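Local coordinates for metallo-beta-lactamase domain-containing protein (Enterococcus faecalis, PDB 2AZ4), which binds two zinc ions in a metallo-beta-lactamase fold and may act as an RNA-binding exonuclease, although its function has not been established, at residues A[230-244]-A[371-383]. Residues are numbered along the deposited sequence; the frame is centred on the assembly and turned at random.
Sequences AQIAVVSEEDLVQHL and DITFVRLACSGHA
Gln231 pairs with Arg376 in a single parallel beta bridge at strand 373-376, an outermost strand of a six-stranded parallel alpha/beta sheet, consistent with the beta-CASP domain of RNase J-like nucleases. Two bonds define it: Arg376 N gives to Ala230 O (2.9 Å) from above the carbonyl plane, while Ile232 N meets Arg376 O (3.2 Å) almost head-on, with a 169° angle at the hydrogen.

Beyond the bridge, packing is tight around Leu377, which has the largest contact area here. The chi1 of -171° sets Leu377 CG opposite its own backbone N, which carries the two methyls to helix 237-249. Leu377 CD1 lies 3.6 Å from His243 CB and also meets Val234 CG2 and Ile232 CG2 and CD1, whereas Leu377 CG touches Leu240 CG at 3.8 Å. Leu240 CD1 continues this apolar seam to Cys379 CB at 3.6 Å. Past the seam, Glu237 forms salt bridges with Arg191 and Arg267, and Gly381 O bonds to ND1 of the zinc ligand His167.

The other side is looser and wetter. Gln231, extended beyond CG, runs alongside Arg376, extended from CG to NE, their amide and guanidinium planes 82° apart. One water accepts from Gln231 NE2 and Ala378 N. Arg376 NH1 bonds to Leu353 O, while a second water accepts from Gln231 NE2 at 2.7 Å and from Arg376 NH2 at 3.0 Å, lying at the guanidinium edge in its plane.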
ATOM      1  N   ALA A 230      19.523 -10.860 -12.365  1.00 39.76           N
ATOM      2  CA  ALA A 230      19.802 -10.266 -11.045  1.00 38.26           C
ATOM      3  C   ALA A 230      18.792 -10.693  -9.962  1.00 37.18           C
ATOM      4  O   ALA A 230      19.010 -10.467  -8.754  1.00 36.05           O
ATOM      5  CB  ALA A 230      19.844  -8.734 -11.154  1.00 38.29           C
ATOM      6  N   GLN A 231      17.698 -11.314 -10.420  1.00 35.91           N
ATOM      7  CA  GLN A 231      16.544 -11.664  -9.593  1.00 34.59           C
ATOM      8  C   GLN A 231      16.498 -13.140  -9.159  1.00 33.30           C
ATOM      9  O   GLN A 231      16.671 -14.061  -9.962  1.00 33.69           O
ATOM     10  CB  GLN A 231      15.258 -11.278 -10.335  1.00 34.88           C
ATOM     11  CG  GLN A 231      13.975 -11.559  -9.577  1.00 36.65           C
ATOM     12  CD  GLN A 231      12.800 -10.756 -10.095  1.00 39.56           C
ATOM     13  OE1 GLN A 231      12.746 -10.388 -11.274  1.00 41.13           O
ATOM     14  NE2 GLN A 231      11.850 -10.474  -9.210  1.00 39.28           N
ATOM     15  N   ILE A 232      16.279 -13.346  -7.865  1.00 31.27           N
ATOM     16  CA  ILE A 232      15.994 -14.666  -7.290  1.00 29.02           C
ATOM     17  C   ILE A 232      14.485 -14.894  -7.393  1.00 28.27           C
ATOM     18  O   ILE A 232      13.708 -14.009  -7.057  1.00 28.07           O
ATOM     19  CB  ILE A 232      16.441 -14.702  -5.803  1.00 28.60           C
ATOM     20  CG1 ILE A 232      17.962 -14.835  -5.730  1.00 27.49           C
ATOM     21  CG2 ILE A 232      15.724 -15.821  -5.021  1.00 27.78           C
ATOM     22  CD1 ILE A 232      18.580 -14.454  -4.399  1.00 27.48           C
ATOM     23  N   ALA A 233      14.068 -16.059  -7.881  1.00 27.33           N
ATOM     24  CA  ALA A 233      12.642 -16.398  -7.912  1.00 26.42           C
ATOM     25  C   ALA A 233      12.165 -16.764  -6.497  1.00 26.04           C
ATOM     26  O   ALA A 233      12.668 -17.722  -5.882  1.00 27.31           O
ATOM     27  CB  ALA A 233      12.386 -17.540  -8.882  1.00 27.08           C
ATOM     28  N   VAL A 234      11.224 -15.981  -5.981  1.00 24.26           N
ATOM     29  CA  VAL A 234      10.752 -16.063  -4.597  1.00 22.84           C
ATOM     30  C   VAL A 234       9.272 -16.399  -4.694  1.00 22.41           C
ATOM     31  O   VAL A 234       8.598 -15.865  -5.565  1.00 22.08           O
ATOM     32  CB  VAL A 234      10.966 -14.700  -3.848  1.00 23.16           C
ATOM     33  CG1 VAL A 234      10.154 -14.614  -2.558  1.00 21.49           C
ATOM     34  CG2 VAL A 234      12.460 -14.457  -3.547  1.00 23.36           C
ATOM     35  N   VAL A 235       8.786 -17.280  -3.821  1.00 21.55           N
ATOM     36  CA  VAL A 235       7.395 -17.763  -3.875  1.00 20.91           C
ATOM     37  C   VAL A 235       6.507 -17.327  -2.688  1.00 20.32           C
ATOM     38  O   VAL A 235       5.309 -17.573  -2.695  1.00 20.26           O
ATOM     39  CB  VAL A 235       7.316 -19.331  -4.002  1.00 21.23           C
ATOM     40  CG1 VAL A 235       8.091 -19.840  -5.216  1.00 21.32           C
ATOM     41  CG2 VAL A 235       7.782 -20.014  -2.723  1.00 19.52           C
ATOM     42  N   SER A 236       7.104 -16.708  -1.670  1.00 19.63           N
ATOM     43  CA  SER A 236       6.373 -16.266  -0.469  1.00 18.23           C
ATOM     44  C   SER A 236       7.301 -15.391   0.383  1.00 17.52           C
ATOM     45  O   SER A 236       8.527 -15.369   0.156  1.00 16.86           O
ATOM     46  CB  SER A 236       5.902 -17.482   0.354  1.00 18.86           C
ATOM     47  OG  SER A 236       7.013 -18.095   1.007  1.00 16.47           O
ATOM     48  N   GLU A 237       6.722 -14.658   1.335  1.00 16.95           N
ATOM     49  CA  GLU A 237       7.510 -13.861   2.284  1.00 16.90           C
ATOM     50  C   GLU A 237       8.480 -14.733   3.114  1.00 17.07           C
ATOM     51  O   GLU A 237       9.650 -14.375   3.316  1.00 16.79           O
ATOM     52  CB  GLU A 237       6.592 -13.055   3.209  1.00 16.68           C
ATOM     53  CG  GLU A 237       5.863 -11.923   2.507  1.00 16.85           C
ATOM     54  CD  GLU A 237       6.669 -10.623   2.395  1.00 17.34           C
ATOM     55  OE1 GLU A 237       7.822 -10.547   2.890  1.00 18.28           O
ATOM     56  OE2 GLU A 237       6.122  -9.656   1.820  1.00 16.05           O
ATOM     57  N   GLU A 238       7.990 -15.879   3.579  1.00 17.63           N
ATOM     58  CA  GLU A 238       8.827 -16.857   4.280  1.00 18.03           C
ATOM     59  C   GLU A 238      10.003 -17.342   3.434  1.00 17.98           C
ATOM     60  O   GLU A 238      11.115 -17.475   3.941  1.00 16.93           O
ATOM     61  CB  GLU A 238       7.995 -18.063   4.747  1.00 18.03           C
ATOM     62  CG  GLU A 238       8.787 -19.121   5.573  1.00 19.63           C
ATOM     63  CD  GLU A 238       9.455 -18.562   6.841  1.00 24.19           C
ATOM     64  OE1 GLU A 238       8.927 -17.580   7.425  1.00 25.81           O
ATOM     65  OE2 GLU A 238      10.513 -19.114   7.261  1.00 23.90           O
ATOM     66  N   ASP A 239       9.733 -17.632   2.158  1.00 18.89           N
ATOM     67  CA  ASP A 239      10.751 -18.017   1.195  1.00 18.58           C
ATOM     68  C   ASP A 239      11.763 -16.872   1.003  1.00 18.56           C
ATOM     69  O   ASP A 239      12.968 -17.110   0.939  1.00 18.55           O
ATOM     70  CB  ASP A 239      10.092 -18.396  -0.137  1.00 19.13           C
ATOM     71  CG  ASP A 239      11.068 -19.033  -1.128  1.00 19.91           C
ATOM     72  OD1 ASP A 239      11.884 -19.878  -0.720  1.00 20.70           O
ATOM     73  OD2 ASP A 239      11.028 -18.696  -2.328  1.00 21.03           O
ATOM     74  N   LEU A 240      11.273 -15.632   0.914  1.00 17.92           N
ATOM     75  CA  LEU A 240      12.157 -14.469   0.812  1.00 17.98           C
ATOM     76  C   LEU A 240      13.197 -14.433   1.951  1.00 18.15           C
ATOM     77  O   LEU A 240      14.401 -14.249   1.694  1.00 18.07           O
ATOM     78  CB  LEU A 240      11.339 -13.172   0.786  1.00 17.32           C
ATOM     79  CG  LEU A 240      12.128 -11.901   0.451  1.00 19.29           C
ATOM     80  CD1 LEU A 240      11.279 -10.985  -0.386  1.00 18.10           C
ATOM     81  CD2 LEU A 240      12.607 -11.181   1.735  1.00 21.50           C
ATOM     82  N   VAL A 241      12.746 -14.613   3.196  1.00 18.55           N
ATOM     83  CA  VAL A 241      13.672 -14.529   4.349  1.00 20.54           C
ATOM     84  C   VAL A 241      14.692 -15.686   4.387  1.00 20.31           C
ATOM     85  O   VAL A 241      15.843 -15.469   4.774  1.00 20.92           O
ATOM     86  CB  VAL A 241      12.952 -14.381   5.711  1.00 20.56           C
ATOM     87  CG1 VAL A 241      13.990 -14.266   6.849  1.00 22.96           C
ATOM     88  CG2 VAL A 241      12.113 -13.126   5.696  1.00 23.54           C
ATOM     89  N   GLN A 242      14.275 -16.883   3.977  1.00 19.77           N
ATOM     90  CA  GLN A 242      15.192 -18.043   3.866  1.00 20.12           C
ATOM     91  C   GLN A 242      16.298 -17.801   2.842  1.00 20.05           C
ATOM     92  O   GLN A 242      17.466 -18.151   3.073  1.00 20.20           O
ATOM     93  CB  GLN A 242      14.409 -19.320   3.528  1.00 19.88           C
ATOM     94  CG  GLN A 242      13.387 -19.705   4.645  1.00 21.10           C
ATOM     95  CD  GLN A 242      14.080 -20.102   5.930  1.00 25.39           C
ATOM     96  OE1 GLN A 242      13.833 -19.528   6.986  1.00 28.75           O
ATOM     97  NE2 GLN A 242      14.961 -21.076   5.841  1.00 23.47           N
ATOM     98  N   HIS A 243      15.932 -17.178   1.722  1.00 20.20           N
ATOM     99  CA  HIS A 243      16.907 -16.741   0.725  1.00 19.88           C
ATOM    100  C   HIS A 243      17.890 -15.716   1.309  1.00 19.99           C
ATOM    101  O   HIS A 243      19.104 -15.829   1.110  1.00 20.38           O
ATOM    102  CB  HIS A 243      16.200 -16.180  -0.520  1.00 19.93           C
ATOM    103  CG  HIS A 243      15.817 -17.221  -1.525  1.00 21.29           C
ATOM    104  ND1 HIS A 243      16.752 -17.932  -2.249  1.00 20.99           N
ATOM    105  CD2 HIS A 243      14.604 -17.637  -1.967  1.00 21.65           C
ATOM    106  CE1 HIS A 243      16.135 -18.761  -3.075  1.00 22.58           C
ATOM    107  NE2 HIS A 243      14.832 -18.599  -2.928  1.00 22.63           N
ATOM    108  N   LEU A 244      17.377 -14.736   2.046  1.00 20.23           N
ATOM    109  CA  LEU A 244      18.235 -13.765   2.740  1.00 20.69           C
ATOM    110  C   LEU A 244      19.212 -14.463   3.698  1.00 20.90           C
ATOM    111  O   LEU A 244      20.396 -14.126   3.721  1.00 21.07           O
ATOM    112  CB  LEU A 244      17.399 -12.729   3.486  1.00 20.56           C
ATOM    113  CG  LEU A 244      18.203 -11.589   4.132  1.00 23.54           C
ATOM    114  CD1 LEU A 244      17.507 -10.265   3.902  1.00 25.45           C
ATOM    115  CD2 LEU A 244      18.374 -11.839   5.640  1.00 25.63           C
ATOM    116  N   ASP A 371      31.717  -2.271  -8.090  1.00 32.41           N
ATOM    117  CA  ASP A 371      31.819  -3.736  -7.962  1.00 32.21           C
ATOM    118  C   ASP A 371      30.958  -4.229  -6.770  1.00 31.09           C
ATOM    119  O   ASP A 371      31.353  -5.128  -6.033  1.00 31.13           O
ATOM    120  CB  ASP A 371      33.294  -4.144  -7.787  1.00 32.76           C
ATOM    121  CG  ASP A 371      33.567  -5.605  -8.147  1.00 35.79           C
ATOM    122  OD1 ASP A 371      32.921  -6.137  -9.087  1.00 38.50           O
ATOM    123  OD2 ASP A 371      34.453  -6.223  -7.489  1.00 39.06           O
ATOM    124  N   ILE A 372      29.801  -3.604  -6.568  1.00 29.77           N
ATOM    125  CA  ILE A 372      28.846  -4.066  -5.543  1.00 28.43           C
ATOM    126  C   ILE A 372      27.871  -5.000  -6.244  1.00 27.56           C
ATOM    127  O   ILE A 372      27.224  -4.597  -7.218  1.00 27.86           O
ATOM    128  CB  ILE A 372      28.104  -2.885  -4.864  1.00 28.39           C
ATOM    129  CG1 ILE A 372      29.104  -1.940  -4.169  1.00 27.79           C
ATOM    130  CG2 ILE A 372      27.050  -3.380  -3.849  1.00 28.29           C
ATOM    131  CD1 ILE A 372      28.474  -0.630  -3.695  1.00 28.15           C
ATOM    132  N   THR A 373      27.813  -6.257  -5.803  1.00 26.57           N
ATOM    133  CA  THR A 373      26.823  -7.203  -6.319  1.00 26.18           C
ATOM    134  C   THR A 373      25.389  -6.793  -5.927  1.00 25.89           C
ATOM    135  O   THR A 373      25.073  -6.651  -4.742  1.00 26.71           O
ATOM    136  CB  THR A 373      27.097  -8.633  -5.851  1.00 26.66           C
ATOM    137  OG1 THR A 373      28.421  -9.025  -6.250  1.00 27.74           O
ATOM    138  CG2 THR A 373      26.063  -9.610  -6.434  1.00 24.93           C
ATOM    139  N   PHE A 374      24.544  -6.597  -6.927  1.00 24.50           N
ATOM    140  CA  PHE A 374      23.151  -6.213  -6.717  1.00 23.24           C
ATOM    141  C   PHE A 374      22.292  -7.466  -6.836  1.00 23.23           C
ATOM    142  O   PHE A 374      22.415  -8.227  -7.815  1.00 22.67           O
ATOM    143  CB  PHE A 374      22.735  -5.215  -7.783  1.00 22.61           C
ATOM    144  CG  PHE A 374      21.262  -4.895  -7.801  1.00 22.19           C
ATOM    145  CD1 PHE A 374      20.761  -3.830  -7.057  1.00 20.26           C
ATOM    146  CD2 PHE A 374      20.384  -5.630  -8.584  1.00 21.18           C
ATOM    147  CE1 PHE A 374      19.422  -3.509  -7.079  1.00 20.69           C
ATOM    148  CE2 PHE A 374      19.012  -5.302  -8.615  1.00 20.73           C
ATOM    149  CZ  PHE A 374      18.546  -4.240  -7.857  1.00 20.60           C
ATOM    150  N   VAL A 375      21.438  -7.680  -5.836  1.00 22.89           N
ATOM    151  CA  VAL A 375      20.535  -8.820  -5.844  1.00 23.24           C
ATOM    152  C   VAL A 375      19.123  -8.345  -5.640  1.00 23.05           C
ATOM    153  O   VAL A 375      18.814  -7.718  -4.633  1.00 22.61           O
ATOM    154  CB  VAL A 375      20.931  -9.890  -4.797  1.00 24.00           C
ATOM    155  CG1 VAL A 375      19.893 -11.015  -4.754  1.00 23.93           C
ATOM    156  CG2 VAL A 375      22.283 -10.475  -5.148  1.00 24.14           C
ATOM    157  N   ARG A 376      18.276  -8.632  -6.621  1.00 22.67           N
ATOM    158  CA  ARG A 376      16.869  -8.367  -6.516  1.00 23.00           C
ATOM    159  C   ARG A 376      16.181  -9.505  -5.755  1.00 23.17           C
ATOM    160  O   ARG A 376      16.143 -10.660  -6.211  1.00 23.06           O
ATOM    161  CB  ARG A 376      16.256  -8.173  -7.897  1.00 23.38           C
ATOM    162  CG  ARG A 376      14.856  -7.572  -7.836  1.00 26.29           C
ATOM    163  CD  ARG A 376      14.289  -7.270  -9.211  1.00 29.33           C
ATOM    164  NE  ARG A 376      12.869  -6.945  -9.079  1.00 32.34           N
ATOM    165  CZ  ARG A 376      12.403  -5.721  -8.840  1.00 33.82           C
ATOM    166  NH1 ARG A 376      13.248  -4.697  -8.733  1.00 32.41           N
ATOM    167  NH2 ARG A 376      11.093  -5.522  -8.709  1.00 33.96           N
ATOM    168  N   LEU A 377      15.662  -9.181  -4.574  1.00 22.28           N
ATOM    169  CA  LEU A 377      14.964 -10.189  -3.776  1.00 22.20           C
ATOM    170  C   LEU A 377      13.553  -9.670  -3.515  1.00 22.02           C
ATOM    171  O   LEU A 377      13.277  -9.072  -2.472  1.00 22.44           O
ATOM    172  CB  LEU A 377      15.743 -10.504  -2.479  1.00 22.25           C
ATOM    173  CG  LEU A 377      15.288 -11.684  -1.600  1.00 22.73           C
ATOM    174  CD1 LEU A 377      15.578 -13.044  -2.276  1.00 24.99           C
ATOM    175  CD2 LEU A 377      15.946 -11.589  -0.222  1.00 22.37           C
ATOM    176  N   ALA A 378      12.679  -9.871  -4.496  1.00 21.66           N
ATOM    177  CA  ALA A 378      11.355  -9.265  -4.487  1.00 21.72           C
ATOM    178  C   ALA A 378      10.262 -10.283  -4.188  1.00 21.29           C
ATOM    179  O   ALA A 378      10.362 -11.442  -4.565  1.00 21.42           O
ATOM    180  CB  ALA A 378      11.073  -8.553  -5.824  1.00 21.79           C
ATOM    181  N   CYS A 379       9.215  -9.834  -3.517  1.00 20.22           N
ATOM    182  CA  CYS A 379       8.025 -10.651  -3.344  1.00 19.60           C
ATOM    183  C   CYS A 379       6.812  -9.730  -3.463  1.00 18.94           C
ATOM    184  O   CYS A 379       6.609  -8.829  -2.625  1.00 18.79           O
ATOM    185  CB  CYS A 379       8.062 -11.354  -1.988  1.00 19.52           C
ATOM    186  SG  CYS A 379       6.639 -12.430  -1.682  1.00 21.81           S
ATOM    187  N   SER A 380       6.036  -9.927  -4.522  1.00 17.87           N
ATOM    188  CA  SER A 380       4.883  -9.085  -4.791  1.00 17.85           C
ATOM    189  C   SER A 380       3.896  -9.036  -3.631  1.00 17.28           C
ATOM    190  O   SER A 380       3.602 -10.043  -2.994  1.00 16.88           O
ATOM    191  CB  SER A 380       4.147  -9.534  -6.054  1.00 18.06           C
ATOM    192  OG  SER A 380       3.065  -8.648  -6.299  1.00 20.29           O
ATOM    193  N   GLY A 381       3.367  -7.847  -3.375  1.00 17.26           N
ATOM    194  CA  GLY A 381       2.237  -7.719  -2.482  1.00 16.08           C
ATOM    195  C   GLY A 381       0.904  -8.210  -3.059  1.00 17.34           C
ATOM    196  O   GLY A 381      -0.077  -8.295  -2.322  1.00 16.97           O
ATOM    197  N   HIS A 382       0.866  -8.522  -4.364  1.00 17.16           N
ATOM    198  CA  HIS A 382      -0.391  -8.841  -5.070  1.00 17.46           C
ATOM    199  C   HIS A 382      -0.568 -10.315  -5.375  1.00 17.90           C
ATOM    200  O   HIS A 382       0.417 -11.034  -5.586  1.00 17.88           O
ATOM    201  CB  HIS A 382      -0.523  -8.022  -6.358  1.00 17.38           C
ATOM    202  CG  HIS A 382      -0.624  -6.551  -6.109  1.00 19.84           C
ATOM    203  ND1 HIS A 382      -1.802  -5.941  -5.745  1.00 20.82           N
ATOM    204  CD2 HIS A 382       0.315  -5.574  -6.143  1.00 20.39           C
ATOM    205  CE1 HIS A 382      -1.588  -4.648  -5.570  1.00 21.31           C
ATOM    206  NE2 HIS A 382      -0.316  -4.396  -5.821  1.00 20.54           N
ATOM    207  N   ALA A 383      -1.821 -10.765  -5.348  1.00 17.66           N
ATOM    208  CA  ALA A 383      -2.143 -12.172  -5.601  1.00 19.05           C
ATOM    209  C   ALA A 383      -1.620 -12.525  -6.977  1.00 19.16           C
ATOM    210  O   ALA A 383      -1.833 -11.771  -7.918  1.00 19.30           O
ATOM    211  CB  ALA A 383      -3.641 -12.388  -5.537  1.00 19.05           C
TER
HETATM  212  O   HOH W   1      12.817 -11.780  -6.541  1.00 27.31           O
HETATM  213  O   HOH W   2      10.163  -8.331  -9.293  1.00 34.48           O